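Local coordinates for protein mercuric reductase (Metallosphaera sedula, PDB 4YWO) that probably reduces mercuric ion to elemental mercury with NADPH, as an FAD-dependent homodimer of the pyridine nucleotide-disulfide oxidoreductase family, at residues 160-165 and 258-263; 176-181 and 201-206; 151-156 and 236-241. All coordinates share one frame; numbering follows the deposited sequence. Where two conformers were deposited one is given.

In the fold
All three contacts lie in the second Rossmann-type lobe of the chain, the region that in this family binds NAD(P)H. Contacts 1 and 2 are buried and share one parallel sheet, in which strands 260-263 and 176-180 are neighbours. Contact 2 is regular parallel strand pairing inside that sheet. Contact 1 lays an irregular segment along the outermost strand 260-263; it adds ring contacts and reaches FAD through N164. Contact 3 is partly exposed and joins a turn to an edge strand of the three-stranded antiparallel sheet. Backbone bonds dwindle from four in contact 2 to two in contact 1 and one in contact 3.

Contact 1. Residues 160-165 and 258-263; sequences GFWTNR and ADEILL. With FAD (flavin-adenine dinucleotide), chain B.
An irregular segment runs along the outermost strand of the parallel sheet through one isolated bridge, W162 with L262. Two backbone hydrogen bonds make it. W162 N donates to I261 O at 2.8 Å, and L263 N donates to W162 O at 2.9 Å. Both donors lie nearly along the C=O axis. A water also bridges the backbones, accepting from N164 N and donating to L263 O.

Two aliphatic groups lie over rings. E260 CG sits above the W162 five-membered ring, 3.5 Å from its centroid. The E260 chain bends at chi2 (46°) and crosses the indole at about a right angle; its carboxylate plane lies 23° from the ring plane. F161 CG lies between N and the carbonyl carbon (chi1 55°), the crowded position, and there its ring face meets L263 CD1, 3.3 Å from F161 CD1.

E260 OE2 accepts from I261 N, from above the carboxylate plane, and forms a salt bridge with K247; E260 OE1 forms one with R172. Two bases thus meet this buried charge. T163 N-caps helix 164-168: its OG1 takes a weak bond from R165 N and is hydrogen-bonded to E166 OE1. N164 lines the FAD pocket. Its ND2 donates to V56 O and lies in van der Waals contact with the flavin methyl C8M.

Helix 184-194 packs on W162, N164 and L262. Strand 176-180 neighbours strand 260-263.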
# COMPACT_ATOMS: atom_id res chain seq x y z
N GLY A 160 8.48 -2.65 -40.38
CA GLY A 160 7.76 -3.51 -39.38
C GLY A 160 8.14 -3.03 -37.96
O GLY A 160 9.11 -2.29 -37.75
N PHE A 161 7.34 -3.46 -37.00
CA PHE A 161 7.49 -2.91 -35.60
C PHE A 161 6.71 -3.88 -34.70
O PHE A 161 5.99 -4.76 -35.11
CB PHE A 161 6.93 -1.50 -35.52
CG PHE A 161 5.51 -1.37 -35.99
CD1 PHE A 161 4.43 -1.67 -35.21
CD2 PHE A 161 5.22 -1.03 -37.33
CE1 PHE A 161 3.11 -1.66 -35.69
CE2 PHE A 161 3.92 -0.98 -37.80
CZ PHE A 161 2.84 -1.30 -37.03
N TRP A 162 6.92 -3.69 -33.39
CA TRP A 162 6.20 -4.36 -32.36
C TRP A 162 5.19 -3.37 -31.76
O TRP A 162 5.43 -2.16 -31.71
CB TRP A 162 7.09 -4.85 -31.27
CG TRP A 162 7.91 -6.02 -31.58
CD1 TRP A 162 7.87 -6.78 -32.73
CD2 TRP A 162 8.86 -6.64 -30.71
NE1 TRP A 162 8.78 -7.84 -32.61
CE2 TRP A 162 9.39 -7.75 -31.39
CE3 TRP A 162 9.34 -6.33 -29.44
CZ2 TRP A 162 10.37 -8.55 -30.83
CZ3 TRP A 162 10.36 -7.13 -28.91
CH2 TRP A 162 10.81 -8.24 -29.57
N THR A 163 4.10 -3.96 -31.30
CA THR A 163 3.19 -3.29 -30.40
C THR A 163 3.31 -4.03 -29.05
O THR A 163 4.11 -4.94 -28.88
CB THR A 163 1.74 -3.30 -30.82
OG1 THR A 163 1.21 -4.62 -30.80
CG2 THR A 163 1.58 -2.69 -32.20
N ASN A 164 2.46 -3.66 -28.08
CA ASN A 164 2.44 -4.44 -26.83
C ASN A 164 2.31 -5.94 -26.96
O ASN A 164 2.93 -6.68 -26.18
CB ASN A 164 1.31 -3.85 -25.90
CG ASN A 164 -0.07 -3.93 -26.53
OD1 ASN A 164 -0.36 -3.24 -27.50
ND2 ASN A 164 -0.93 -4.88 -26.09
N ARG A 165 1.52 -6.40 -27.93
CA ARG A 165 1.29 -7.79 -28.12
C ARG A 165 2.61 -8.50 -28.36
O ARG A 165 2.90 -9.52 -27.75
CB ARG A 165 0.34 -8.01 -29.32
CG ARG A 165 0.05 -9.43 -29.53
CD ARG A 165 -0.88 -9.63 -30.75
NE ARG A 165 -2.13 -8.92 -30.57
CZ ARG A 165 -3.19 -9.40 -29.88
NH1 ARG A 165 -3.16 -10.60 -29.30
NH2 ARG A 165 -4.28 -8.66 -29.77
N ALA A 258 18.35 0.28 -34.07
CA ALA A 258 18.04 -0.71 -33.07
C ALA A 258 17.60 -1.96 -33.73
O ALA A 258 17.12 -1.92 -34.89
CB ALA A 258 16.89 -0.18 -32.17
N ASP A 259 17.62 -3.05 -33.02
CA ASP A 259 17.13 -4.32 -33.52
C ASP A 259 15.63 -4.33 -33.80
O ASP A 259 15.15 -5.02 -34.69
CB ASP A 259 17.43 -5.51 -32.58
CG ASP A 259 18.86 -5.83 -32.47
OD1 ASP A 259 19.60 -5.41 -33.41
OD2 ASP A 259 19.29 -6.46 -31.44
N GLU A 260 14.85 -3.59 -32.95
CA GLU A 260 13.47 -3.60 -33.07
C GLU A 260 12.95 -2.21 -32.66
O GLU A 260 13.65 -1.46 -31.99
CB GLU A 260 12.94 -4.70 -32.14
CG GLU A 260 11.47 -5.07 -32.35
CD GLU A 260 11.15 -5.26 -33.83
OE1 GLU A 260 11.36 -6.39 -34.34
OE2 GLU A 260 10.69 -4.28 -34.48
N ILE A 261 11.74 -1.93 -33.11
CA ILE A 261 10.97 -0.74 -32.82
C ILE A 261 9.68 -1.15 -32.08
O ILE A 261 8.99 -2.08 -32.47
CB ILE A 261 10.63 0.05 -34.07
CG1 ILE A 261 11.91 0.62 -34.70
CG2 ILE A 261 9.71 1.19 -33.76
CD1 ILE A 261 11.56 1.00 -36.17
N LEU A 262 9.39 -0.45 -30.97
CA LEU A 262 8.17 -0.70 -30.19
C LEU A 262 7.34 0.59 -30.25
O LEU A 262 7.83 1.67 -29.85
CB LEU A 262 8.44 -1.07 -28.68
CG LEU A 262 7.16 -1.05 -27.85
CD1 LEU A 262 6.17 -2.12 -28.21
CD2 LEU A 262 7.71 -1.18 -26.43
N LEU A 263 6.15 0.51 -30.80
CA LEU A 263 5.18 1.61 -30.77
C LEU A 263 4.48 1.66 -29.39
O LEU A 263 3.91 0.65 -28.97
CB LEU A 263 4.11 1.45 -31.79
CG LEU A 263 4.62 1.46 -33.19
CD1 LEU A 263 3.39 1.31 -34.13
CD2 LEU A 263 5.46 2.68 -33.49
PA FAD B . -11.40 -4.54 -24.41
O1A FAD B . -11.08 -5.47 -23.26
O2A FAD B . -10.44 -4.43 -25.58
O5B FAD B . -12.85 -4.93 -24.98
C5B FAD B . -13.05 -5.13 -26.38
C4B FAD B . -13.37 -6.60 -26.63
O4B FAD B . -14.58 -6.71 -27.39
C3B FAD B . -12.26 -7.28 -27.43
O3B FAD B . -11.71 -8.37 -26.67
C2B FAD B . -12.91 -7.79 -28.70
O2B FAD B . -12.77 -9.22 -28.77
C1B FAD B . -14.38 -7.41 -28.62
N9A FAD B . -14.73 -6.53 -29.76
C8A FAD B . -14.07 -5.42 -30.13
N7A FAD B . -14.65 -4.84 -31.22
C5A FAD B . -15.70 -5.61 -31.57
C6A FAD B . -16.73 -5.58 -32.63
N6A FAD B . -16.76 -4.59 -33.55
N1A FAD B . -17.65 -6.57 -32.64
C2A FAD B . -17.63 -7.56 -31.72
N3A FAD B . -16.72 -7.65 -30.73
C4A FAD B . -15.74 -6.72 -30.61
N1 FAD B . -5.09 -0.85 -17.17
C2 FAD B . -4.95 -0.85 -15.82
O2 FAD B . -5.89 -0.42 -15.12
N3 FAD B . -3.84 -1.30 -15.20
C4 FAD B . -2.79 -1.78 -15.88
O4 FAD B . -1.78 -2.19 -15.28
C4X FAD B . -2.86 -1.81 -17.36
N5 FAD B . -1.84 -2.28 -18.12
C5X FAD B . -1.93 -2.30 -19.47
C6 FAD B . -0.87 -2.78 -20.22
C7 FAD B . -0.96 -2.81 -21.61
C7M FAD B . 0.19 -3.33 -22.43
C8 FAD B . -2.19 -2.31 -22.29
C8M FAD B . -2.28 -2.34 -23.79
C9 FAD B . -3.25 -1.83 -21.54
C9A FAD B . -3.16 -1.80 -20.15
N10 FAD B . -4.24 -1.31 -19.38
C10 FAD B . -4.11 -1.31 -17.98
C1' FAD B . -5.46 -0.82 -20.02
C2' FAD B . -6.55 -1.87 -19.91
O2' FAD B . -6.06 -3.13 -20.38
C3' FAD B . -7.78 -1.47 -20.71
O3' FAD B . -8.18 -0.14 -20.35
C4' FAD B . -8.94 -2.43 -20.47
O4' FAD B . -8.61 -3.72 -21.01
C5' FAD B . -10.22 -1.92 -21.11
O5' FAD B . -11.10 -3.02 -21.36
P FAD B . -12.33 -2.87 -22.38
O1P FAD B . -13.28 -4.02 -22.15
O2P FAD B . -12.84 -1.45 -22.29
O3P FAD B . -11.63 -3.06 -23.81
O HOH W 1 1.77 -0.72 -28.29

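Contact 2. Residues 176-181 and 201-206; sequences SLAVIG and AILQRS
This is the parallel strand pairing of a beta-alpha-beta unit, made of strand 176-180, helix 184-194 and strand 199-203. It lies inside the four-stranded parallel sheet of the lobe that in this family binds NAD(P)H. The two short strands run at 21° to each other, and A178, V179 and I180 pair with A201, I202 and L203.

Four backbone hydrogen bonds form the ladder. A201 N donates to L177 O, and V179 N donates to A201 O at 2.7 Å. L203 N donates to V179 O at 2.8 Å. These three are nearly straight, with each donor close to the C=O axis. The fourth differs: G181 N reaches L203 O at 3.0 Å from above the carbonyl plane, as the chain leaves the strand. G181 has positive phi (130°), and its backbone angles leave no room for a CB beside the carbonyl oxygen before it.

V179 and I202 share one face of the sheet, and V179 CB lies 4.2 Å from I202 CG1. I202 CG2, anti to its backbone N, comes to 3.2 Å from G181 O. G181 O is buried and has no polar partner in the model. A178, I180, A201 and L203 occupy the opposite face. Q204 bends at chi2 (64°), which brings OE1 to 3.7 Å from G181 C, while its NE2 is hydrogen-bonded to V208 O.

Helix 184-194 covers the face of V179 and I202. On the other face, A178 and L203 meet strand 254-258. Strand 260-263 flanks strand 176-180 on the edge away from strand 199-203.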
# COMPACT_ATOMS: atom_id res chain seq x y z
N SER A 176 18.74 -4.41 -28.70
CA SER A 176 18.48 -2.99 -28.70
C SER A 176 17.05 -2.79 -29.12
O SER A 176 16.51 -3.53 -29.92
CB SER A 176 19.48 -2.18 -29.52
OG SER A 176 19.44 -2.72 -30.85
N LEU A 177 16.41 -1.74 -28.59
CA LEU A 177 15.02 -1.40 -28.76
C LEU A 177 14.83 0.10 -28.83
O LEU A 177 15.32 0.83 -27.98
CB LEU A 177 14.14 -2.00 -27.64
CG LEU A 177 12.67 -1.76 -27.75
CD1 LEU A 177 12.05 -2.55 -28.90
CD2 LEU A 177 11.96 -2.18 -26.47
N ALA A 178 14.18 0.58 -29.89
CA ALA A 178 13.74 1.96 -29.96
C ALA A 178 12.26 2.02 -29.68
O ALA A 178 11.43 1.44 -30.36
CB ALA A 178 14.08 2.61 -31.30
N VAL A 179 11.91 2.77 -28.60
CA VAL A 179 10.50 2.95 -28.16
C VAL A 179 9.97 4.28 -28.63
O VAL A 179 10.58 5.30 -28.30
CB VAL A 179 10.39 2.85 -26.58
CG1 VAL A 179 8.96 3.11 -26.17
CG2 VAL A 179 10.94 1.55 -26.12
N ILE A 180 8.94 4.28 -29.44
CA ILE A 180 8.35 5.50 -29.93
C ILE A 180 7.18 5.85 -29.05
O ILE A 180 6.15 5.18 -29.10
CB ILE A 180 7.94 5.41 -31.42
CG1 ILE A 180 9.16 5.10 -32.26
CG2 ILE A 180 7.39 6.74 -31.90
CD1 ILE A 180 8.81 4.97 -33.77
N GLY A 181 7.35 6.93 -28.26
CA GLY A 181 6.36 7.35 -27.31
C GLY A 181 6.92 7.59 -25.94
O GLY A 181 8.02 7.20 -25.64
N ALA A 201 16.20 2.94 -26.13
CA ALA A 201 15.98 4.37 -26.28
C ALA A 201 14.54 4.73 -26.39
O ALA A 201 13.79 4.10 -27.14
CB ALA A 201 16.67 4.92 -27.51
N ILE A 202 14.12 5.77 -25.66
CA ILE A 202 12.77 6.31 -25.77
C ILE A 202 12.83 7.56 -26.61
O ILE A 202 13.64 8.44 -26.32
CB ILE A 202 12.22 6.71 -24.37
CG1 ILE A 202 11.87 5.43 -23.59
CG2 ILE A 202 11.00 7.61 -24.50
CD1 ILE A 202 11.58 5.71 -22.12
N LEU A 203 12.00 7.65 -27.63
CA LEU A 203 11.90 8.82 -28.50
C LEU A 203 10.53 9.47 -28.33
O LEU A 203 9.48 8.94 -28.75
CB LEU A 203 12.05 8.34 -29.95
CG LEU A 203 13.31 7.55 -30.24
CD1 LEU A 203 13.29 6.97 -31.72
CD2 LEU A 203 14.59 8.22 -29.89
N GLN A 204 10.56 10.63 -27.69
CA GLN A 204 9.36 11.31 -27.22
C GLN A 204 9.26 12.66 -27.94
O GLN A 204 10.21 13.43 -27.83
CB GLN A 204 9.49 11.51 -25.72
CG GLN A 204 8.47 12.43 -25.06
CD GLN A 204 7.05 12.00 -25.10
OE1 GLN A 204 6.59 11.27 -26.02
NE2 GLN A 204 6.25 12.50 -24.15
N ARG A 205 8.10 12.96 -28.50
CA ARG A 205 7.93 14.25 -29.22
C ARG A 205 7.84 15.42 -28.28
O ARG A 205 8.49 16.45 -28.48
CB ARG A 205 6.74 14.19 -30.13
CG ARG A 205 6.47 15.42 -31.02
CD ARG A 205 5.08 15.13 -31.62
NE ARG A 205 4.73 15.88 -32.82
CZ ARG A 205 5.21 15.63 -34.05
NH1 ARG A 205 6.11 14.67 -34.28
NH2 ARG A 205 4.79 16.38 -35.06
N SER A 206 6.96 15.34 -27.28
CA SER A 206 6.83 16.43 -26.31
C SER A 206 8.19 16.61 -25.63
O SER A 206 9.00 15.69 -25.71
CB SER A 206 5.71 16.08 -25.32
OG SER A 206 4.51 15.82 -26.05

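Contact 3. Residues 151-156 and 236-241; sequences PRIPGL and VNVKEV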
# COMPACT_ATOMS: atom_id res chain seq x y z
N PRO A 151 1.23 5.42 -35.91
CA PRO A 151 1.44 6.74 -36.49
C PRO A 151 1.76 6.60 -37.99
O PRO A 151 2.24 5.54 -38.44
CB PRO A 151 2.58 7.33 -35.66
CG PRO A 151 3.29 6.16 -35.10
CD PRO A 151 2.34 4.99 -35.03
N ARG A 152 1.48 7.66 -38.75
CA ARG A 152 1.76 7.66 -40.19
C ARG A 152 3.17 8.16 -40.33
O ARG A 152 3.42 9.35 -40.24
CB ARG A 152 0.77 8.57 -40.95
CG ARG A 152 -0.64 8.58 -40.38
CD ARG A 152 -1.70 9.19 -41.30
NE ARG A 152 -1.67 8.57 -42.63
CZ ARG A 152 -1.02 9.06 -43.69
NH1 ARG A 152 -0.33 10.21 -43.61
NH2 ARG A 152 -1.05 8.39 -44.83
N ILE A 153 4.13 7.25 -40.43
CA ILE A 153 5.55 7.57 -40.53
C ILE A 153 6.05 6.81 -41.76
O ILE A 153 5.92 5.63 -41.85
CB ILE A 153 6.37 7.05 -39.32
CG1 ILE A 153 5.94 7.78 -38.06
CG2 ILE A 153 7.86 7.24 -39.54
CD1 ILE A 153 6.63 7.25 -36.81
N PRO A 154 6.63 7.52 -42.72
CA PRO A 154 7.17 6.84 -43.88
C PRO A 154 8.15 5.75 -43.53
O PRO A 154 9.14 5.96 -42.77
CB PRO A 154 7.87 7.98 -44.69
CG PRO A 154 7.32 9.22 -44.15
CD PRO A 154 6.76 8.99 -42.77
N GLY A 155 7.92 4.57 -44.11
CA GLY A 155 8.82 3.46 -44.05
C GLY A 155 8.49 2.46 -42.91
O GLY A 155 8.98 1.35 -42.89
N LEU A 156 7.70 2.92 -41.95
CA LEU A 156 7.37 2.15 -40.73
C LEU A 156 6.63 0.88 -41.01
O LEU A 156 6.97 -0.19 -40.49
CB LEU A 156 6.56 3.02 -39.76
CG LEU A 156 6.15 2.28 -38.44
CD1 LEU A 156 7.40 1.97 -37.67
CD2 LEU A 156 5.18 3.15 -37.63
N VAL A 236 11.71 15.24 -29.88
CA VAL A 236 12.10 14.64 -31.17
C VAL A 236 10.93 14.28 -32.08
O VAL A 236 9.88 13.74 -31.69
CB VAL A 236 13.08 13.49 -30.99
CG1 VAL A 236 12.53 12.41 -30.05
CG2 VAL A 236 13.43 12.85 -32.32
N ASN A 237 11.13 14.58 -33.38
CA ASN A 237 10.18 14.22 -34.45
C ASN A 237 10.76 13.19 -35.30
O ASN A 237 11.91 13.32 -35.73
CB ASN A 237 9.85 15.41 -35.36
CG ASN A 237 9.13 16.50 -34.59
OD1 ASN A 237 7.97 16.33 -34.18
ND2 ASN A 237 9.83 17.58 -34.30
N VAL A 238 10.03 12.10 -35.43
CA VAL A 238 10.48 10.97 -36.20
C VAL A 238 10.04 11.26 -37.63
O VAL A 238 8.90 11.44 -37.84
CB VAL A 238 9.86 9.65 -35.70
CG1 VAL A 238 10.27 8.49 -36.60
CG2 VAL A 238 10.40 9.40 -34.28
N LYS A 239 10.97 11.30 -38.57
CA LYS A 239 10.68 11.62 -40.00
C LYS A 239 10.43 10.40 -40.89
O LYS A 239 9.59 10.44 -41.80
CB LYS A 239 11.83 12.43 -40.57
CG LYS A 239 12.19 13.60 -39.70
CD LYS A 239 12.90 14.68 -40.48
CE LYS A 239 14.27 14.25 -40.95
NZ LYS A 239 15.17 15.44 -41.04
N GLU A 240 11.16 9.33 -40.63
CA GLU A 240 11.21 8.18 -41.48
C GLU A 240 11.86 7.00 -40.76
O GLU A 240 12.70 7.18 -39.84
CB GLU A 240 12.06 8.58 -42.71
CG GLU A 240 12.11 7.53 -43.80
CD GLU A 240 13.10 7.89 -44.94
OE1 GLU A 240 13.71 9.00 -44.90
OE2 GLU A 240 13.24 7.05 -45.86
N VAL A 241 11.50 5.81 -41.18
CA VAL A 241 12.18 4.60 -40.81
C VAL A 241 12.70 3.83 -42.04
O VAL A 241 11.99 3.69 -43.03
CB VAL A 241 11.21 3.67 -40.00
CG1 VAL A 241 11.91 2.43 -39.53
CG2 VAL A 241 10.66 4.43 -38.80
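A turn that leads into helix 156-159, with G155 at its N-cap, is tied here to edge strand 238-243 of the three-stranded antiparallel sheet. I153 to L156 form a type II beta turn, closed by a hydrogen bond from L156 N to I153 O.

The tight part joins backbone and apolar side chains. V241 N donates to P154 O at 2.8 Å, nearly along the C=O axis. Two CA-H...O contacts flank it: E240 CA also approaches P154 O, and G155 CA lies 3.3 Å from V241 O. G155 has positive phi (95°), and a CB here would clash with V241 O. Beside the hydrogen bond, I153 meets the strand with both branches. I153 CD1 touches V238 CG1 at 3.9 Å, and the two side chains cross at about a right angle. I153 CG2 and L156 CD1 both pack on V241 CG2.

At the rim, P154 CD still comes to 3.3 Å from K239 O. The loose side is exposed K239, which points away from the turn, and E240, whose extended chain runs past P154. Both face I250, a classic beta bulge.

One backbone hydrogen bond, CA-H...O contacts and apolar packing hold the contact, with no side-chain polar bond across it.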